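Local coordinates for protein sorbitol dehydrogenase (PDB 5ITG) that probably oxidises D-sorbitol to L-sorbose with an NADP(H) cofactor, as a Rossmann-fold member of the mannitol dehydrogenase family, at residues R296-F307 and K380-T388; A403-R414 and K466-R475. All coordinates share one frame; numbering follows the deposited sequence.

Contact 1 (R296-F307 and K380-T388); sequences RMLNAGHVMLCF and KVQVFWTET
R296 and T388 meet through hydrogen bonds. NH2 of R296 donates to OG1 of T388 at 2.9 Å, in the guanidinium plane, and NE adds a weak bond to the same hydroxyl; NH1 is held by the carbonyl of T341. A bend at chi3 (56°) turns the flat group so that the CG methylene of E387 lies over the centre of one face, 3.3 Å from CZ of R296, the carboxylate not touching the guanidinium. Water 2 links O of R296 to OG1 of T388. With a leucine in place of R296, T388 and the T341 carbonyl would probably lose their charged donor. NE1 of W385 donates almost straight to O of A300 at 3.2 Å, an oxygen that also accepts the helical N-H of M304 from the opposite face of its plane.

CB of N299 stands 3.3 Å from the F384 ring centroid, practically on the ring normal, a CH-pi contact. F307 turns its edge toward the six-membered ring of W385 in an offset edge-to-face pair (planes at 80°), and selenomethionine M304 adds an oblique Met-aromatic contact.

Apolar packing completes the join: CG2 of V303 lies 3.7 Å from CE2 of W385. W385 sits as a knob in a hole lined by A300, V303, M304 and F307, joining helices 288-312 and 377-394 of the C-terminal domain, whose segments here cross at -111°.

Contact 2 (A403-R414 and K466-R475); sequences AFGIASYLEMLR and KVIVLRKIIR
A403 presses its methyl on K466, with CB 3.3 Å from CG, tighter than usual for two carbons, and also touches V467 and L470. At F404 the backbone comes nearest, its N 3.5 Å from CD1 of L470, with CB also touching. I406 brings CG2 against V467, which sits as a knob among A403, I406, A407 and L410. The reverse holds at the next residue, A407, which fills a hole formed by V467, L470, R471 and I474. L410 lays CB over one face of the R471 guanidinium.

E411 carries the polar core. Bent at chi2 (-61°), its chain slides past I474 and delivers the carboxylate between two arginines. R475 grips E411 side-on, its NE to OE1 at 3.2 Å and NH2 to the syn lone pair of OE2 at 2.8 Å; R471 brings NE (2.8 Å) and NH2 (3.0 Å) to the anti side of the same OE2. Three N-H groups thus converge on one buried oxygen, which would probably favour the ionised carboxylate. Over the R475 guanidinium lies R414, their like charges close but not hydrogen-bonded (NE of R414 2.8 Å from NH2 of R475) and probably offset by D441, salt-bridged to R414, and by E411.

The two helices cross at -53°. Helix 288-312 packs on the first of them, with P308 against F404 and S408 and L311 against E411.

How the contacts relate
After the N-terminal Rossmann domain, helix 288-312 opens contact 1, and 72 largely helical residues pass before helix 377-394 returns to close it. The next helix, 400-412, opens contact 2, which is closed 51 residues later by helix 461-477 near the C terminus. The two loops are therefore in series, neither nested nor crossing. Their centres lie 15 Å apart, yet they touch directly: the F307 ring meets that of Y409, W385 reaches the backbone of G405 and I406, and M304 packs on G405. Helix 400-412 thus packs against contact 1 and also pairs with helix 461-477, illustrating how successive pairings tie together helices that follow the Rossmann domain.

Contact 1 (R296-F307 and K380-T388)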
loop_
_atom_site.group_PDB
_atom_site.type_symbol
_atom_site.label_atom_id
_atom_site.label_comp_id
_atom_site.label_asym_id
_atom_site.label_seq_id
_atom_site.Cartn_x
_atom_site.Cartn_y
_atom_site.Cartn_z
ATOM N N ARG A 296 10.741 5.349 -6.697
ATOM C CA ARG A 296 11.336 6.189 -7.727
ATOM C C ARG A 296 10.791 6.094 -9.146
ATOM O O ARG A 296 11.118 6.942 -9.989
ATOM C CB ARG A 296 12.855 5.983 -7.728
ATOM C CG ARG A 296 13.509 6.354 -6.381
ATOM C CD ARG A 296 15.018 6.164 -6.430
ATOM N NE ARG A 296 15.589 6.942 -7.518
ATOM C CZ ARG A 296 16.742 6.662 -8.124
ATOM N NH1 ARG A 296 17.470 5.609 -7.748
ATOM N NH2 ARG A 296 17.160 7.428 -9.122
HETATM N N MSE A 297 9.981 5.075 -9.416
HETATM C CA MSE A 297 9.369 4.928 -10.736
HETATM C C MSE A 297 7.842 5.083 -10.680
HETATM O O MSE A 297 7.292 5.909 -11.395
HETATM C CB MSE A 297 9.745 3.583 -11.361
HETATM C CG MSE A 297 11.208 3.515 -11.803
HETATM SE SE MSE A 297 11.579 1.917 -12.802
HETATM C CE MSE A 297 10.656 2.412 -14.439
ATOM N N LEU A 298 7.159 4.314 -9.827
ATOM C CA LEU A 298 5.700 4.416 -9.746
ATOM C C LEU A 298 5.240 5.706 -9.066
ATOM O O LEU A 298 4.494 6.494 -9.655
ATOM C CB LEU A 298 5.096 3.212 -9.007
ATOM C CG LEU A 298 3.561 3.238 -8.874
ATOM C CD1 LEU A 298 2.930 2.952 -10.213
ATOM C CD2 LEU A 298 3.098 2.211 -7.855
ATOM N N ASN A 299 5.688 5.922 -7.829
ATOM C CA ASN A 299 5.304 7.115 -7.076
ATOM C C ASN A 299 5.847 8.392 -7.720
ATOM O O ASN A 299 5.123 9.381 -7.877
ATOM C CB ASN A 299 5.790 7.001 -5.619
ATOM C CG ASN A 299 5.255 5.759 -4.918
ATOM O OD1 ASN A 299 4.149 5.290 -5.206
ATOM N ND2 ASN A 299 6.029 5.233 -3.982
ATOM N N ALA A 300 7.127 8.369 -8.086
ATOM C CA ALA A 300 7.762 9.508 -8.735
ATOM C C ALA A 300 7.066 9.800 -10.061
ATOM O O ALA A 300 6.870 10.961 -10.428
ATOM C CB ALA A 300 9.251 9.209 -8.993
ATOM N N GLY A 301 6.722 8.736 -10.785
ATOM C CA GLY A 301 6.059 8.900 -12.074
ATOM C C GLY A 301 4.662 9.467 -11.917
ATOM O O GLY A 301 4.194 10.242 -12.751
ATOM N N HIS A 302 3.989 9.074 -10.841
ATOM C CA HIS A 302 2.639 9.549 -10.579
ATOM C C HIS A 302 2.625 11.077 -10.472
ATOM O O HIS A 302 1.784 11.730 -11.085
ATOM C CB HIS A 302 2.100 8.912 -9.292
ATOM C CG HIS A 302 0.718 8.352 -9.432
ATOM N ND1 HIS A 302 0.203 7.418 -8.561
ATOM C CD2 HIS A 302 -0.247 8.578 -10.357
ATOM C CE1 HIS A 302 -1.019 7.089 -8.944
ATOM N NE2 HIS A 302 -1.316 7.779 -10.032
ATOM N N VAL A 303 3.559 11.657 -9.722
ATOM C CA VAL A 303 3.569 13.111 -9.605
ATOM C C VAL A 303 4.160 13.812 -10.821
ATOM O O VAL A 303 3.776 14.941 -11.122
ATOM C CB VAL A 303 4.287 13.602 -8.329
ATOM C CG1 VAL A 303 3.434 13.263 -7.108
ATOM C CG2 VAL A 303 5.665 12.987 -8.215
HETATM N N MSE A 304 5.083 13.157 -11.525
HETATM C CA MSE A 304 5.659 13.773 -12.724
HETATM C C MSE A 304 4.552 13.917 -13.766
HETATM O O MSE A 304 4.600 14.783 -14.647
HETATM C CB MSE A 304 6.799 12.920 -13.289
HETATM C CG MSE A 304 7.366 13.433 -14.604
HETATM SE SE MSE A 304 8.073 15.252 -14.538
HETATM C CE MSE A 304 9.799 14.876 -13.728
ATOM N N LEU A 305 3.546 13.059 -13.653
ATOM C CA LEU A 305 2.409 13.104 -14.560
ATOM C C LEU A 305 1.368 14.119 -14.074
ATOM O O LEU A 305 0.903 14.976 -14.832
ATOM C CB LEU A 305 1.736 11.730 -14.637
ATOM C CG LEU A 305 0.456 11.661 -15.481
ATOM C CD1 LEU A 305 0.813 11.776 -16.965
ATOM C CD2 LEU A 305 -0.271 10.353 -15.225
ATOM N N CYS A 306 1.018 14.028 -12.796
ATOM C CA CYS A 306 -0.029 14.886 -12.253
ATOM C C CYS A 306 0.263 16.352 -12.008
ATOM O O CYS A 306 -0.649 17.165 -12.110
ATOM C CB CYS A 306 -0.617 14.246 -10.993
ATOM S SG CYS A 306 -1.517 12.697 -11.340
ATOM N N PHE A 307 1.504 16.719 -11.695
ATOM C CA PHE A 307 1.785 18.130 -11.476
ATOM C C PHE A 307 1.524 18.921 -12.769
ATOM O O PHE A 307 0.800 19.925 -12.755
ATOM C CB PHE A 307 3.226 18.350 -10.980
ATOM C CG PHE A 307 3.484 17.851 -9.569
ATOM C CD1 PHE A 307 2.451 17.766 -8.636
ATOM C CD2 PHE A 307 4.777 17.534 -9.155
ATOM C CE1 PHE A 307 2.697 17.375 -7.317
ATOM C CE2 PHE A 307 5.034 17.141 -7.826
ATOM C CZ PHE A 307 3.994 17.062 -6.913
ATOM N N LYS A 380 5.895 14.262 -0.968
ATOM C CA LYS A 380 6.026 13.331 -2.081
ATOM C C LYS A 380 7.273 13.640 -2.893
ATOM O O LYS A 380 8.001 12.733 -3.283
ATOM C CB LYS A 380 4.759 13.358 -2.943
ATOM C CG LYS A 380 3.596 12.642 -2.261
ATOM C CD LYS A 380 2.274 12.754 -2.996
ATOM C CE LYS A 380 1.191 11.985 -2.237
ATOM N NZ LYS A 380 -0.178 12.293 -2.719
ATOM N N VAL A 381 7.530 14.920 -3.124
ATOM C CA VAL A 381 8.719 15.327 -3.857
ATOM C C VAL A 381 9.951 14.903 -3.054
ATOM O O VAL A 381 10.897 14.346 -3.601
ATOM C CB VAL A 381 8.738 16.854 -4.076
ATOM C CG1 VAL A 381 10.106 17.302 -4.547
ATOM C CG2 VAL A 381 7.671 17.236 -5.104
ATOM N N GLN A 382 9.927 15.156 -1.746
ATOM C CA GLN A 382 11.052 14.789 -0.895
ATOM C C GLN A 382 11.329 13.288 -0.961
ATOM O O GLN A 382 12.464 12.865 -1.164
ATOM C CB GLN A 382 10.779 15.181 0.558
ATOM C CG GLN A 382 10.589 16.672 0.787
ATOM C CD GLN A 382 10.261 16.986 2.238
ATOM O OE1 GLN A 382 9.547 16.231 2.896
ATOM N NE2 GLN A 382 10.765 18.113 2.736
ATOM N N VAL A 383 10.296 12.476 -0.799
ATOM C CA VAL A 383 10.504 11.033 -0.827
ATOM C C VAL A 383 10.697 10.418 -2.215
ATOM O O VAL A 383 11.614 9.620 -2.416
ATOM C CB VAL A 383 9.353 10.300 -0.100
ATOM C CG1 VAL A 383 9.595 8.787 -0.120
ATOM C CG2 VAL A 383 9.259 10.797 1.354
ATOM N N PHE A 384 9.864 10.797 -3.180
ATOM C CA PHE A 384 9.952 10.198 -4.519
ATOM C C PHE A 384 11.011 10.723 -5.483
ATOM O O PHE A 384 11.493 9.971 -6.336
ATOM C CB PHE A 384 8.603 10.299 -5.258
ATOM C CG PHE A 384 7.395 9.992 -4.409
ATOM C CD1 PHE A 384 7.471 9.125 -3.327
ATOM C CD2 PHE A 384 6.160 10.532 -4.743
ATOM C CE1 PHE A 384 6.334 8.808 -2.597
ATOM C CE2 PHE A 384 5.020 10.217 -4.019
ATOM C CZ PHE A 384 5.105 9.356 -2.945
ATOM N N TRP A 385 11.367 12.002 -5.375
ATOM C CA TRP A 385 12.308 12.595 -6.325
ATOM C C TRP A 385 13.752 12.858 -5.890
ATOM O O TRP A 385 14.637 12.953 -6.741
ATOM C CB TRP A 385 11.745 13.926 -6.840
ATOM C CG TRP A 385 10.572 13.846 -7.799
ATOM C CD1 TRP A 385 9.924 12.727 -8.232
ATOM C CD2 TRP A 385 9.939 14.954 -8.451
ATOM N NE1 TRP A 385 8.926 13.067 -9.123
ATOM C CE2 TRP A 385 8.913 14.430 -9.272
ATOM C CE3 TRP A 385 10.143 16.342 -8.422
ATOM C CZ2 TRP A 385 8.092 15.244 -10.058
ATOM C CZ3 TRP A 385 9.330 17.156 -9.207
ATOM C CH2 TRP A 385 8.316 16.604 -10.015
ATOM N N THR A 386 13.998 12.972 -4.591
ATOM C CA THR A 386 15.343 13.302 -4.109
ATOM C C THR A 386 16.513 12.479 -4.656
ATOM O O THR A 386 17.502 13.047 -5.121
ATOM C CB THR A 386 15.386 13.291 -2.563
ATOM O OG1 THR A 386 14.513 14.315 -2.065
ATOM C CG2 THR A 386 16.807 13.561 -2.058
ATOM N N GLU A 387 16.428 11.156 -4.603
ATOM C CA GLU A 387 17.535 10.340 -5.105
ATOM C C GLU A 387 17.830 10.630 -6.584
ATOM O O GLU A 387 18.987 10.799 -6.975
ATOM C CB GLU A 387 17.235 8.853 -4.909
ATOM C CG GLU A 387 18.316 7.892 -5.439
ATOM C CD GLU A 387 19.644 8.011 -4.712
ATOM O OE1 GLU A 387 19.649 7.968 -3.464
ATOM O OE2 GLU A 387 20.689 8.129 -5.392
ATOM N N THR A 388 16.785 10.707 -7.402
ATOM C CA THR A 388 16.967 10.980 -8.828
ATOM C C THR A 388 17.645 12.330 -9.075
ATOM O O THR A 388 18.520 12.447 -9.940
ATOM C CB THR A 388 15.625 10.896 -9.571
ATOM O OG1 THR A 388 15.213 9.523 -9.612
ATOM C CG2 THR A 388 15.746 11.431 -11.000
HETATM O O HOH W 1 14.118 9.651 -6.595
HETATM O O HOH W 2 12.565 9.414 -9.444
#

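Contact 2 (A403-R414 and K466-R475)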
loop_
_atom_site.group_PDB
_atom_site.type_symbol
_atom_site.label_atom_id
_atom_site.label_comp_id
_atom_site.label_asym_id
_atom_site.label_seq_id
_atom_site.Cartn_x
_atom_site.Cartn_y
_atom_site.Cartn_z
ATOM N N ALA A 403 14.278 19.427 -14.010
ATOM C CA ALA A 403 13.916 20.822 -13.760
ATOM C C ALA A 403 12.469 21.082 -14.157
ATOM O O ALA A 403 11.775 21.884 -13.527
ATOM C CB ALA A 403 14.850 21.751 -14.524
ATOM N N PHE A 404 12.015 20.402 -15.206
ATOM C CA PHE A 404 10.641 20.552 -15.671
ATOM C C PHE A 404 9.668 20.068 -14.595
ATOM O O PHE A 404 8.628 20.686 -14.352
ATOM C CB PHE A 404 10.412 19.751 -16.959
ATOM C CG PHE A 404 8.972 19.704 -17.384
ATOM C CD1 PHE A 404 8.368 20.816 -17.962
ATOM C CD2 PHE A 404 8.195 18.578 -17.121
ATOM C CE1 PHE A 404 7.005 20.813 -18.267
ATOM C CE2 PHE A 404 6.834 18.563 -17.419
ATOM C CZ PHE A 404 6.237 19.687 -17.993
ATOM N N GLY A 405 9.997 18.951 -13.954
ATOM C CA GLY A 405 9.119 18.442 -12.915
ATOM C C GLY A 405 8.992 19.446 -11.785
ATOM O O GLY A 405 7.894 19.704 -11.273
ATOM N N ILE A 406 10.124 20.022 -11.396
ATOM C CA ILE A 406 10.156 20.993 -10.307
ATOM C C ILE A 406 9.404 22.268 -10.682
ATOM O O ILE A 406 8.599 22.783 -9.897
ATOM C CB ILE A 406 11.618 21.329 -9.925
ATOM C CG1 ILE A 406 12.277 20.095 -9.305
ATOM C CG2 ILE A 406 11.661 22.486 -8.931
ATOM C CD1 ILE A 406 13.801 20.203 -9.206
ATOM N N ALA A 407 9.652 22.759 -11.890
ATOM C CA ALA A 407 8.995 23.971 -12.371
ATOM C C ALA A 407 7.484 23.781 -12.458
ATOM O O ALA A 407 6.719 24.711 -12.190
ATOM C CB ALA A 407 9.555 24.367 -13.737
ATOM N N SER A 408 7.063 22.576 -12.840
ATOM C CA SER A 408 5.647 22.245 -12.959
ATOM C C SER A 408 4.997 22.228 -11.584
ATOM O O SER A 408 3.886 22.734 -11.401
ATOM C CB SER A 408 5.471 20.874 -13.628
ATOM O OG SER A 408 5.756 20.950 -15.012
ATOM N N TYR A 409 5.689 21.633 -10.620
ATOM C CA TYR A 409 5.198 21.579 -9.255
ATOM C C TYR A 409 5.010 23.011 -8.735
ATOM O O TYR A 409 3.954 23.351 -8.191
ATOM C CB TYR A 409 6.195 20.826 -8.361
ATOM C CG TYR A 409 5.865 20.897 -6.883
ATOM C CD1 TYR A 409 4.715 20.299 -6.371
ATOM C CD2 TYR A 409 6.694 21.588 -6.001
ATOM C CE1 TYR A 409 4.393 20.392 -5.008
ATOM C CE2 TYR A 409 6.386 21.685 -4.642
ATOM C CZ TYR A 409 5.236 21.087 -4.154
ATOM O OH TYR A 409 4.924 21.196 -2.811
ATOM N N LEU A 410 6.031 23.844 -8.911
ATOM C CA LEU A 410 5.973 25.227 -8.444
ATOM C C LEU A 410 4.869 26.043 -9.111
ATOM O O LEU A 410 4.205 26.849 -8.458
ATOM C CB LEU A 410 7.330 25.911 -8.643
ATOM C CG LEU A 410 8.408 25.329 -7.722
ATOM C CD1 LEU A 410 9.741 26.029 -7.949
ATOM C CD2 LEU A 410 7.949 25.475 -6.271
ATOM N N GLU A 411 4.669 25.839 -10.407
ATOM C CA GLU A 411 3.614 26.558 -11.106
ATOM C C GLU A 411 2.239 26.012 -10.706
ATOM O O GLU A 411 1.274 26.769 -10.588
ATOM C CB GLU A 411 3.828 26.470 -12.618
ATOM C CG GLU A 411 4.989 27.336 -13.101
ATOM C CD GLU A 411 4.766 28.817 -12.802
ATOM O OE1 GLU A 411 3.747 29.365 -13.271
ATOM O OE2 GLU A 411 5.607 29.432 -12.104
HETATM N N MSE A 412 2.153 24.703 -10.474
HETATM C CA MSE A 412 0.891 24.076 -10.076
HETATM C C MSE A 412 0.423 24.675 -8.749
HETATM O O MSE A 412 -0.770 24.892 -8.524
HETATM C CB MSE A 412 1.078 22.556 -9.934
HETATM C CG MSE A 412 -0.165 21.783 -9.490
HETATM SE SE MSE A 412 -0.473 21.784 -7.559
HETATM C CE MSE A 412 1.139 20.841 -6.978
ATOM N N LEU A 413 1.381 24.958 -7.874
ATOM C CA LEU A 413 1.084 25.525 -6.560
ATOM C C LEU A 413 0.314 26.852 -6.613
ATOM O O LEU A 413 -0.408 27.190 -5.671
ATOM C CB LEU A 413 2.394 25.717 -5.783
ATOM C CG LEU A 413 2.767 24.771 -4.635
ATOM C CD1 LEU A 413 2.281 23.365 -4.891
ATOM C CD2 LEU A 413 4.279 24.811 -4.443
ATOM N N ARG A 414 0.458 27.594 -7.707
ATOM C CA ARG A 414 -0.219 28.883 -7.839
ATOM C C ARG A 414 -1.745 28.787 -7.876
ATOM O O ARG A 414 -2.440 29.785 -7.668
ATOM C CB ARG A 414 0.322 29.633 -9.058
ATOM C CG ARG A 414 1.794 30.018 -8.891
ATOM C CD ARG A 414 2.402 30.658 -10.132
ATOM N NE ARG A 414 2.310 32.117 -10.121
ATOM C CZ ARG A 414 1.315 32.814 -10.656
ATOM N NH1 ARG A 414 0.312 32.188 -11.257
ATOM N NH2 ARG A 414 1.320 34.137 -10.586
ATOM N N LYS A 466 17.780 26.560 -14.457
ATOM C CA LYS A 466 16.961 25.904 -15.468
ATOM C C LYS A 466 15.502 25.916 -15.033
ATOM O O LYS A 466 14.604 26.134 -15.848
ATOM C CB LYS A 466 17.427 24.459 -15.674
ATOM C CG LYS A 466 16.585 23.653 -16.648
ATOM C CD LYS A 466 16.767 24.118 -18.086
ATOM C CE LYS A 466 16.038 23.187 -19.047
ATOM N NZ LYS A 466 16.260 23.564 -20.473
ATOM N N VAL A 467 15.268 25.681 -13.746
ATOM C CA VAL A 467 13.911 25.680 -13.209
ATOM C C VAL A 467 13.257 27.033 -13.450
ATOM O O VAL A 467 12.103 27.111 -13.866
ATOM C CB VAL A 467 13.905 25.378 -11.686
ATOM C CG1 VAL A 467 12.516 25.637 -11.104
ATOM C CG2 VAL A 467 14.298 23.910 -11.439
ATOM N N ILE A 468 14.005 28.095 -13.177
ATOM C CA ILE A 468 13.516 29.458 -13.355
ATOM C C ILE A 468 13.145 29.686 -14.820
ATOM O O ILE A 468 12.068 30.199 -15.125
ATOM C CB ILE A 468 14.598 30.480 -12.905
ATOM C CG1 ILE A 468 14.760 30.407 -11.381
ATOM C CG2 ILE A 468 14.228 31.887 -13.369
ATOM C CD1 ILE A 468 15.854 31.287 -10.831
ATOM N N VAL A 469 14.039 29.288 -15.722
ATOM C CA VAL A 469 13.807 29.423 -17.156
ATOM C C VAL A 469 12.514 28.723 -17.583
ATOM O O VAL A 469 11.729 29.275 -18.362
ATOM C CB VAL A 469 15.002 28.841 -17.963
ATOM C CG1 VAL A 469 14.614 28.631 -19.429
ATOM C CG2 VAL A 469 16.189 29.793 -17.878
ATOM N N LEU A 470 12.283 27.519 -17.060
ATOM C CA LEU A 470 11.090 26.747 -17.408
ATOM C C LEU A 470 9.808 27.303 -16.795
ATOM O O LEU A 470 8.753 27.271 -17.432
ATOM C CB LEU A 470 11.271 25.273 -17.005
ATOM C CG LEU A 470 12.449 24.581 -17.706
ATOM C CD1 LEU A 470 12.593 23.150 -17.219
ATOM C CD2 LEU A 470 12.237 24.614 -19.216
ATOM N N ARG A 471 9.891 27.807 -15.565
ATOM C CA ARG A 471 8.718 28.385 -14.914
ATOM C C ARG A 471 8.261 29.563 -15.763
ATOM O O ARG A 471 7.065 29.784 -15.948
ATOM C CB ARG A 471 9.042 28.892 -13.504
ATOM C CG ARG A 471 9.255 27.810 -12.449
ATOM C CD ARG A 471 9.283 28.423 -11.047
ATOM N NE ARG A 471 7.994 29.009 -10.696
ATOM C CZ ARG A 471 7.734 29.665 -9.566
ATOM N NH1 ARG A 471 8.681 29.834 -8.651
ATOM N NH2 ARG A 471 6.516 30.148 -9.350
ATOM N N LYS A 472 9.227 30.316 -16.273
ATOM C CA LYS A 472 8.925 31.476 -17.103
ATOM C C LYS A 472 8.187 31.059 -18.368
ATOM O O LYS A 472 7.193 31.679 -18.748
ATOM C CB LYS A 472 10.217 32.219 -17.454
ATOM C CG LYS A 472 10.730 33.109 -16.326
ATOM C CD LYS A 472 12.135 33.615 -16.618
ATOM C CE LYS A 472 12.473 34.861 -15.806
ATOM N NZ LYS A 472 12.376 34.658 -14.334
ATOM N N ILE A 473 8.663 29.999 -19.009
ATOM C CA ILE A 473 8.030 29.500 -20.222
ATOM C C ILE A 473 6.626 28.978 -19.914
ATOM O O ILE A 473 5.677 29.265 -20.641
ATOM C CB ILE A 473 8.863 28.371 -20.851
ATOM C CG1 ILE A 473 10.207 28.933 -21.325
ATOM C CG2 ILE A 473 8.087 27.723 -22.000
ATOM C CD1 ILE A 473 11.164 27.890 -21.857
ATOM N N ILE A 474 6.502 28.220 -18.827
ATOM C CA ILE A 474 5.216 27.665 -18.420
ATOM C C ILE A 474 4.177 28.750 -18.176
ATOM O O ILE A 474 3.020 28.609 -18.561
ATOM C CB ILE A 474 5.323 26.846 -17.109
ATOM C CG1 ILE A 474 6.105 25.553 -17.351
ATOM C CG2 ILE A 474 3.929 26.539 -16.579
ATOM C CD1 ILE A 474 6.279 24.710 -16.109
ATOM N N ARG A 475 4.580 29.830 -17.520
ATOM C CA ARG A 475 3.622 30.883 -17.228
ATOM C C ARG A 475 3.198 31.677 -18.459
ATOM O O ARG A 475 2.047 32.092 -18.564
ATOM C CB ARG A 475 4.166 31.841 -16.169
ATOM C CG ARG A 475 3.080 32.744 -15.598
ATOM C CD ARG A 475 3.538 33.444 -14.358
ATOM N NE ARG A 475 3.997 32.506 -13.341
ATOM C CZ ARG A 475 4.466 32.885 -12.159
ATOM N NH1 ARG A 475 4.524 34.175 -11.860
ATOM N NH2 ARG A 475 4.903 31.986 -11.292
#